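Local atomic coordinates of probable disease resistance protein At5g66900 (Arabidopsis thaliana, PDB entry 7L7W), a protein that probably acts as a helper immune receptor in plant disease resistance, its RPW8-type coiled-coil domain being linked to calcium-permeable cation channels and cell death. Residues 119-122 and 123-127. The protein carries 2 engineered substitutions. Numbering follows the deposited sequence.
Sequences LQLL and QHRNQ
With CG of R125 set anti to its carbonyl carbon (chi1 -68°) and the chain bent at chi3 (-62°), the arginine folds back along the helix and lays its guanidinium beside L121 and L122, one turn earlier. L121 O lies against one face of that group, offset toward its rim, and NH1 reaches CB of L121 at 3.6 Å. NH2 comes to 3.5 Å from CD1 of L122 and goes on to a salt bridge with E71 of helix 70-88, a bond that probably holds the guanidinium in this direction. In H124, CG anti to the backbone N (chi1 167°) puts the imidazole alongside L121, CD2 lying 4.1 Å from CD1 of the leucine; the ring of H130, from the C-terminal purification tag, also meets it. Along the backbone, Q123 N bonds to L119 O at 3.0 Å and R125 N to L121 O at 2.9 Å, both nearly straight at the hydrogen; the bond from N126 N to L122 O is weak. L122, buried, packs on L65 and L72, and N126 ND2 bonds to E64 O. Such i to i+4 bonding and packing typify a short alpha-helix, here 119-127, near the C-terminal end of the RPW8-type four-helix-bundle domain.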
loop_
_atom_site.group_PDB
_atom_site.type_symbol
_atom_site.label_atom_id
_atom_site.label_comp_id
_atom_site.label_asym_id
_atom_site.label_seq_id
_atom_site.Cartn_x
_atom_site.Cartn_y
_atom_site.Cartn_z
ATOM N N LEU A 119 34.475 -15.188 -18.645
ATOM C CA LEU A 119 35.207 -15.985 -17.666
ATOM C C LEU A 119 36.606 -16.326 -18.157
ATOM O O LEU A 119 37.551 -16.395 -17.358
ATOM C CB LEU A 119 34.437 -17.261 -17.340
ATOM C CG LEU A 119 33.386 -17.159 -16.243
ATOM C CD1 LEU A 119 32.852 -18.538 -15.914
ATOM C CD2 LEU A 119 33.977 -16.505 -15.013
ATOM N N GLN A 120 36.756 -16.564 -19.466
ATOM C CA GLN A 120 38.070 -16.928 -19.989
ATOM C C GLN A 120 39.068 -15.799 -19.776
ATOM O O GLN A 120 40.210 -16.042 -19.372
ATOM C CB GLN A 120 37.984 -17.300 -21.473
ATOM C CG GLN A 120 39.052 -18.303 -21.914
ATOM C CD GLN A 120 39.618 -18.013 -23.307
ATOM O OE1 GLN A 120 39.103 -17.155 -24.034
ATOM N NE2 GLN A 120 40.692 -18.729 -23.681
ATOM N N LEU A 121 38.641 -14.552 -20.003
ATOM C CA LEU A 121 39.522 -13.421 -19.737
ATOM C C LEU A 121 39.797 -13.271 -18.253
ATOM O O LEU A 121 40.885 -12.832 -17.865
ATOM C CB LEU A 121 38.924 -12.137 -20.292
ATOM C CG LEU A 121 39.580 -11.674 -21.590
ATOM C CD1 LEU A 121 41.018 -11.162 -21.338
ATOM C CD2 LEU A 121 39.558 -12.797 -22.621
ATOM N N LEU A 122 38.844 -13.664 -17.415
ATOM C CA LEU A 122 39.033 -13.605 -15.970
ATOM C C LEU A 122 40.156 -14.532 -15.533
ATOM O O LEU A 122 41.143 -14.098 -14.916
ATOM C CB LEU A 122 37.728 -13.977 -15.266
ATOM C CG LEU A 122 37.430 -13.236 -13.974
ATOM C CD1 LEU A 122 37.310 -11.749 -14.260
ATOM C CD2 LEU A 122 36.155 -13.805 -13.358
ATOM N N GLN A 123 40.029 -15.825 -15.859
ATOM C CA GLN A 123 41.078 -16.761 -15.468
ATOM C C GLN A 123 42.380 -16.479 -16.211
ATOM O O GLN A 123 43.460 -16.718 -15.662
ATOM C CB GLN A 123 40.610 -18.209 -15.661
ATOM C CG GLN A 123 40.896 -18.857 -16.992
ATOM C CD GLN A 123 40.844 -20.375 -16.886
ATOM O OE1 GLN A 123 41.731 -20.993 -16.299
ATOM N NE2 GLN A 123 39.786 -20.978 -17.422
ATOM N N HIS A 124 42.311 -15.919 -17.425
ATOM C CA HIS A 124 43.528 -15.493 -18.100
ATOM C C HIS A 124 44.261 -14.449 -17.277
ATOM O O HIS A 124 45.446 -14.614 -16.960
ATOM C CB HIS A 124 43.211 -14.941 -19.490
ATOM C CG HIS A 124 44.359 -14.210 -20.121
ATOM N ND1 HIS A 124 45.486 -14.854 -20.590
ATOM C CD2 HIS A 124 44.562 -12.886 -20.341
ATOM C CE1 HIS A 124 46.329 -13.959 -21.077
ATOM N NE2 HIS A 124 45.791 -12.757 -20.942
ATOM N N ARG A 125 43.569 -13.359 -16.917
ATOM C CA ARG A 125 44.210 -12.316 -16.122
ATOM C C ARG A 125 44.670 -12.854 -14.777
ATOM O O ARG A 125 45.550 -12.254 -14.149
ATOM C CB ARG A 125 43.269 -11.119 -15.932
ATOM C CG ARG A 125 42.999 -10.345 -17.224
ATOM C CD ARG A 125 42.326 -8.990 -16.992
ATOM N NE ARG A 125 41.003 -9.107 -16.376
ATOM C CZ ARG A 125 39.860 -9.224 -17.057
ATOM N NH1 ARG A 125 39.875 -9.252 -18.386
ATOM N NH2 ARG A 125 38.697 -9.331 -16.416
ATOM N N ASN A 126 44.119 -13.991 -14.334
ATOM C CA ASN A 126 44.618 -14.596 -13.101
ATOM C C ASN A 126 45.837 -15.511 -13.285
ATOM O O ASN A 126 46.617 -15.674 -12.337
ATOM C CB ASN A 126 43.512 -15.391 -12.409
ATOM C CG ASN A 126 43.885 -15.773 -10.995
ATOM O OD1 ASN A 126 44.306 -14.922 -10.211
ATOM N ND2 ASN A 126 43.761 -17.059 -10.668
ATOM N N GLN A 127 46.021 -16.135 -14.454
ATOM C CA GLN A 127 47.143 -17.064 -14.621
ATOM C C GLN A 127 48.454 -16.349 -14.934
ATOM O O GLN A 127 49.535 -16.877 -14.644
ATOM C CB GLN A 127 46.849 -18.079 -15.730
ATOM C CG GLN A 127 45.857 -19.169 -15.361
ATOM C CD GLN A 127 45.145 -19.733 -16.583
ATOM O OE1 GLN A 127 45.239 -19.175 -17.683
ATOM N NE2 GLN A 127 44.423 -20.840 -16.395
#